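Local structure of flagellar basal body protein (Helicobacter pylori, 5NPY) at residues Q209-N214 and E376-N381; A129-A132 and L136-P139. The protein probably polymerises into the flagellar hook, the curved flexible joint that passes torque from the rod of the basal body to the filament. One frame throughout, in Å; residues are numbered along the deposited sequence.

Contact 1: residues Q209-N214 and E376-N381; sequences QDFFLN and EYYMTN. With 144 (tris-hydroxymethyl-methyl-ammonium), chain B.
T380 OG1 is gripped from two quarters: it donates a 2.9 Å hydrogen bond to O3 of the bound tris-hydroxymethyl-methyl-ammonium and also bonds to the hydroxyl of T397 on the adjoining strand 396-406. With this oxygen fixed, the methyl of the same residue faces the short helix 209-212, and T380 CG2 lies 3.8 Å from F211 CE2, approaching the ring obliquely. Along the strand, F211 and Y378 form the main apolar junction. The planes are only 21° from parallel, yet the offset is large (centroids 5.1 Å apart) and little of one ring lies above the other; the closest atoms are F211 CD1 and Y378 CD1, at 3.6 Å. Each ring instead receives the other residue's CB over a face: F211 CB sits 4.2 Å from the Y378 centroid, and Y378 CB is 4.1 Å from the F211 centroid, two reciprocal CH-pi contacts. Setting F211 CG opposite the backbone N (chi1 -172°) carries its ring toward T380. The helix thus packs on one face of an antiparallel sheet, in which strand 370-381 lies between 346-364 and 396-406; I354 and E399 add to the surroundings of F211. T380 and N381, both part of the ligand pocket, form a classic beta bulge opposite T397; E399 hydrogen-bonds the same bound molecule. At the other end of the contact, the Y378 hydroxyl stays 3.7 Å from D210 O. A water donates to D210 O at 2.7 Å, and its link to Y378 OH is long and weak.

Contact 2: residues A129-A132 and L136-P139; sequences ARDA and LVTP
V137 holds CG1 opposite its own carbonyl carbon (chi1 -70°), which leaves CG2 between the backbone N and carbonyl carbon and turns this methyl toward the A129 carbonyl. The two residues face each other in an antiparallel beta hairpin formed by strands 127-130 and 136-137, at an edge of a four-stranded sheet within the D1 region of the hook-protein family. A129 and V137 make the hydrogen-bonded pair. A129 N donates to V137 O at 3.0 Å, and V137 N returns a shorter bond of 2.7 Å to A129 O. Next comes the non-hydrogen-bonded pair R130 and L136, with CA atoms 4.7 Å apart and side chains on the opposite face of the sheet from A129 and V137. L136 is buried there against F87, V144 and L177, while R130 extends past F87 to reach the I179 carbonyl through NH1. Beyond the paired residues the chain turns: D131 OD1 accepts the backbone N-H of Y135, tying the two ends of the turn together, and D131 CB packs 4.3 Å from V137 CG2. The A129 oxygen is closely surrounded. Besides its N-H donor it meets the CA-H of L136, with A129 O and L136 CA 3.3 Å apart, and V137 CG2 lies only 3.2 Å from it.

Contact 2 comes first along the chain and closes before contact 1 opens. The two lie on opposite sides of the chain's centre, with their own centres about 64 Å apart and their nearest atoms about 42 Å apart. They share no sheet. The hairpin of contact 2 spans only three intervening residues, and its sheet also takes in strands 87-93 and 555-559, bringing together the two ends of the modelled chain. Contact 1 instead bridges 161 residues, pinning a short helix to the antiparallel sheet that carries strand 370-381. They therefore belong to separate parts of an elongated subunit, consistent with the multi-domain build of hook proteins.

Contact 1: residues Q209-N214 and E376-N381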
loop_
_atom_site.group_PDB
_atom_site.type_symbol
_atom_site.label_atom_id
_atom_site.label_comp_id
_atom_site.label_asym_id
_atom_site.label_seq_id
_atom_site.Cartn_x
_atom_site.Cartn_y
_atom_site.Cartn_z
ATOM N N GLN A 209 6.453 -22.198 -16.957
ATOM C CA GLN A 209 7.007 -21.452 -18.089
ATOM C C GLN A 209 6.896 -19.952 -17.888
ATOM O O GLN A 209 7.679 -19.201 -18.482
ATOM C CB GLN A 209 6.313 -21.841 -19.406
ATOM C CG GLN A 209 4.837 -21.420 -19.493
ATOM C CD GLN A 209 3.873 -22.534 -19.096
ATOM O OE1 GLN A 209 4.200 -23.428 -18.305
ATOM N NE2 GLN A 209 2.687 -22.490 -19.661
ATOM N N ASP A 210 5.947 -19.509 -17.051
ATOM C CA ASP A 210 5.792 -18.092 -16.728
ATOM C C ASP A 210 7.026 -17.512 -16.048
ATOM O O ASP A 210 7.262 -16.299 -16.137
ATOM C CB ASP A 210 4.584 -17.890 -15.816
ATOM C CG ASP A 210 3.279 -17.773 -16.581
ATOM O OD1 ASP A 210 2.548 -16.784 -16.325
ATOM O OD2 ASP A 210 2.980 -18.661 -17.417
ATOM N N PHE A 211 7.792 -18.347 -15.338
ATOM C CA PHE A 211 8.975 -17.938 -14.589
ATOM C C PHE A 211 10.272 -18.477 -15.173
ATOM O O PHE A 211 11.277 -17.764 -15.166
ATOM C CB PHE A 211 8.856 -18.402 -13.138
ATOM C CG PHE A 211 9.942 -17.874 -12.234
ATOM C CD1 PHE A 211 10.189 -16.514 -12.137
ATOM C CD2 PHE A 211 10.696 -18.738 -11.462
ATOM C CE1 PHE A 211 11.180 -16.027 -11.292
ATOM C CE2 PHE A 211 11.686 -18.257 -10.624
ATOM C CZ PHE A 211 11.921 -16.900 -10.528
ATOM N N PHE A 212 10.262 -19.721 -15.694
ATOM C CA PHE A 212 11.462 -20.389 -16.193
ATOM C C PHE A 212 11.856 -19.964 -17.611
ATOM O O PHE A 212 13.005 -20.186 -17.999
ATOM C CB PHE A 212 11.289 -21.925 -16.172
ATOM C CG PHE A 212 11.410 -22.552 -14.793
ATOM C CD1 PHE A 212 11.810 -21.806 -13.698
ATOM C CD2 PHE A 212 11.107 -23.894 -14.597
ATOM C CE1 PHE A 212 11.905 -22.391 -12.421
ATOM C CE2 PHE A 212 11.206 -24.484 -13.336
ATOM C CZ PHE A 212 11.605 -23.725 -12.244
ATOM N N LEU A 213 10.943 -19.393 -18.394
ATOM C CA LEU A 213 11.241 -18.887 -19.728
ATOM C C LEU A 213 11.438 -17.372 -19.714
ATOM O O LEU A 213 10.860 -16.658 -18.888
ATOM C CB LEU A 213 10.121 -19.240 -20.711
ATOM C CG LEU A 213 9.949 -20.764 -20.832
ATOM C CD1 LEU A 213 8.856 -21.190 -21.842
ATOM C CD2 LEU A 213 11.278 -21.458 -21.148
ATOM N N ASN A 214 12.252 -16.881 -20.650
ATOM C CA ASN A 214 12.401 -15.442 -20.806
ATOM C C ASN A 214 11.446 -14.929 -21.892
ATOM O O ASN A 214 10.689 -15.688 -22.495
ATOM C CB ASN A 214 13.855 -15.081 -21.111
ATOM C CG ASN A 214 14.326 -15.606 -22.464
ATOM O OD1 ASN A 214 13.534 -16.043 -23.309
ATOM N ND2 ASN A 214 15.631 -15.577 -22.666
ATOM N N GLU A 376 3.703 -9.326 -10.189
ATOM C CA GLU A 376 3.472 -10.756 -10.261
ATOM C C GLU A 376 4.519 -11.481 -9.419
ATOM O O GLU A 376 5.702 -11.136 -9.457
ATOM C CB GLU A 376 3.540 -11.217 -11.693
ATOM C CG GLU A 376 2.753 -10.357 -12.668
ATOM C CD GLU A 376 2.754 -11.005 -14.033
ATOM O OE1 GLU A 376 3.406 -10.486 -14.954
ATOM O OE2 GLU A 376 2.167 -12.100 -14.152
ATOM N N TYR A 377 4.079 -12.500 -8.685
ATOM C CA TYR A 377 4.869 -13.169 -7.652
ATOM C C TYR A 377 5.016 -14.644 -8.005
ATOM O O TYR A 377 4.025 -15.319 -8.330
ATOM C CB TYR A 377 4.196 -13.027 -6.267
ATOM C CG TYR A 377 3.812 -11.596 -5.856
ATOM C CD1 TYR A 377 4.470 -10.947 -4.804
ATOM C CD2 TYR A 377 2.777 -10.901 -6.510
ATOM C CE1 TYR A 377 4.127 -9.634 -4.419
ATOM C CE2 TYR A 377 2.420 -9.615 -6.123
ATOM C CZ TYR A 377 3.109 -8.974 -5.079
ATOM O OH TYR A 377 2.777 -7.679 -4.695
ATOM N N TYR A 378 6.245 -15.146 -7.930
ATOM C CA TYR A 378 6.543 -16.545 -8.196
ATOM C C TYR A 378 7.315 -17.079 -7.004
ATOM O O TYR A 378 8.337 -16.498 -6.630
ATOM C CB TYR A 378 7.359 -16.708 -9.478
ATOM C CG TYR A 378 6.791 -15.982 -10.688
ATOM C CD1 TYR A 378 7.233 -14.711 -11.042
ATOM C CD2 TYR A 378 5.832 -16.571 -11.480
ATOM C CE1 TYR A 378 6.712 -14.040 -12.154
ATOM C CE2 TYR A 378 5.300 -15.915 -12.572
ATOM C CZ TYR A 378 5.743 -14.653 -12.903
ATOM O OH TYR A 378 5.211 -14.013 -13.989
ATOM N N MET A 379 6.840 -18.181 -6.408
ATOM C CA MET A 379 7.484 -18.742 -5.214
ATOM C C MET A 379 8.670 -19.610 -5.586
ATOM O O MET A 379 8.569 -20.480 -6.451
ATOM C CB MET A 379 6.520 -19.570 -4.380
ATOM C CG MET A 379 7.073 -19.902 -2.995
ATOM S SD MET A 379 5.739 -20.622 -1.977
ATOM C CE MET A 379 6.118 -22.352 -2.095
ATOM N N THR A 380 9.784 -19.401 -4.898
ATOM C CA THR A 380 11.033 -20.033 -5.285
ATOM C C THR A 380 11.614 -20.925 -4.210
ATOM O O THR A 380 12.421 -21.804 -4.533
ATOM C CB THR A 380 12.087 -18.966 -5.649
ATOM O OG1 THR A 380 12.279 -18.089 -4.516
ATOM C CG2 THR A 380 11.631 -18.141 -6.850
ATOM N N ASN A 381 11.255 -20.707 -2.955
ATOM C CA ASN A 381 11.823 -21.435 -1.839
ATOM C C ASN A 381 10.776 -21.558 -0.747
ATOM O O ASN A 381 10.099 -20.578 -0.425
ATOM C CB ASN A 381 13.067 -20.742 -1.264
ATOM C CG ASN A 381 13.853 -21.654 -0.363
ATOM O OD1 ASN A 381 14.478 -22.601 -0.827
ATOM N ND2 ASN A 381 13.794 -21.400 0.934
HETATM C C1 144 B . 17.814 -17.525 -3.941
HETATM N N 144 B . 16.507 -17.800 -4.538
HETATM C C2 144 B . 16.619 -18.914 -5.478
HETATM O O2 144 B . 17.142 -18.550 -6.732
HETATM C C3 144 B . 16.022 -16.622 -5.248
HETATM O O3 144 B . 14.628 -16.700 -5.444
HETATM C C4 144 B . 15.477 -18.166 -3.551
HETATM O O4 144 B . 15.846 -18.290 -2.195
HETATM O O HOH W 1 8.078 -13.709 -15.927
#

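Contact 2: residues A129-A132 and L136-P139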
loop_
_atom_site.group_PDB
_atom_site.type_symbol
_atom_site.label_atom_id
_atom_site.label_comp_id
_atom_site.label_asym_id
_atom_site.label_seq_id
_atom_site.Cartn_x
_atom_site.Cartn_y
_atom_site.Cartn_z
ATOM N N ALA A 129 -21.322 34.865 5.098
ATOM C CA ALA A 129 -21.430 34.652 3.663
ATOM C C ALA A 129 -20.075 34.945 3.040
ATOM O O ALA A 129 -19.182 35.498 3.686
ATOM C CB ALA A 129 -22.529 35.525 3.052
ATOM N N ARG A 130 -19.921 34.554 1.777
ATOM C CA ARG A 130 -18.691 34.788 1.032
ATOM C C ARG A 130 -18.826 36.053 0.196
ATOM O O ARG A 130 -19.839 36.245 -0.486
ATOM C CB ARG A 130 -18.349 33.611 0.116
ATOM C CG ARG A 130 -18.765 32.250 0.622
ATOM C CD ARG A 130 -18.173 31.163 -0.253
ATOM N NE ARG A 130 -19.115 30.064 -0.442
ATOM C CZ ARG A 130 -18.801 28.899 -1.000
ATOM N NH1 ARG A 130 -17.556 28.681 -1.405
ATOM N NH2 ARG A 130 -19.723 27.953 -1.140
ATOM N N ASP A 131 -17.801 36.903 0.237
ATOM C CA ASP A 131 -17.732 38.024 -0.690
ATOM C C ASP A 131 -17.281 37.497 -2.059
ATOM O O ASP A 131 -17.172 36.284 -2.279
ATOM C CB ASP A 131 -16.840 39.134 -0.126
ATOM C CG ASP A 131 -15.371 38.752 -0.061
ATOM O OD1 ASP A 131 -15.042 37.575 -0.293
ATOM O OD2 ASP A 131 -14.533 39.629 0.245
ATOM N N ALA A 132 -17.008 38.409 -2.997
ATOM C CA ALA A 132 -16.728 38.006 -4.377
ATOM C C ALA A 132 -15.555 37.036 -4.475
ATOM O O ALA A 132 -15.508 36.211 -5.396
ATOM C CB ALA A 132 -16.463 39.239 -5.243
ATOM N N LEU A 136 -15.067 34.723 4.058
ATOM C CA LEU A 136 -16.210 34.745 4.967
ATOM C C LEU A 136 -16.351 36.137 5.569
ATOM O O LEU A 136 -15.386 36.694 6.097
ATOM C CB LEU A 136 -16.056 33.708 6.083
ATOM C CG LEU A 136 -15.723 32.258 5.727
ATOM C CD1 LEU A 136 -16.077 31.348 6.889
ATOM C CD2 LEU A 136 -16.432 31.817 4.454
ATOM N N VAL A 137 -17.556 36.702 5.479
ATOM C CA VAL A 137 -17.819 38.066 5.917
ATOM C C VAL A 137 -19.166 38.114 6.617
ATOM O O VAL A 137 -20.070 37.329 6.315
ATOM C CB VAL A 137 -17.808 39.070 4.744
ATOM C CG1 VAL A 137 -16.393 39.248 4.189
ATOM C CG2 VAL A 137 -18.815 38.632 3.651
ATOM N N THR A 138 -19.285 39.044 7.562
ATOM C CA THR A 138 -20.554 39.413 8.178
ATOM C C THR A 138 -21.333 40.292 7.192
ATOM O O THR A 138 -20.876 40.579 6.078
ATOM C CB THR A 138 -20.279 40.099 9.515
ATOM O OG1 THR A 138 -19.624 41.352 9.288
ATOM C CG2 THR A 138 -19.386 39.227 10.368
ATOM N N PRO A 139 -22.556 40.720 7.537
ATOM C CA PRO A 139 -23.243 41.676 6.648
ATOM C C PRO A 139 -22.601 43.064 6.622
ATOM O O PRO A 139 -22.806 43.801 5.650
ATOM C CB PRO A 139 -24.673 41.721 7.208
ATOM C CG PRO A 139 -24.827 40.446 7.973
ATOM C CD PRO A 139 -23.473 40.189 8.562
#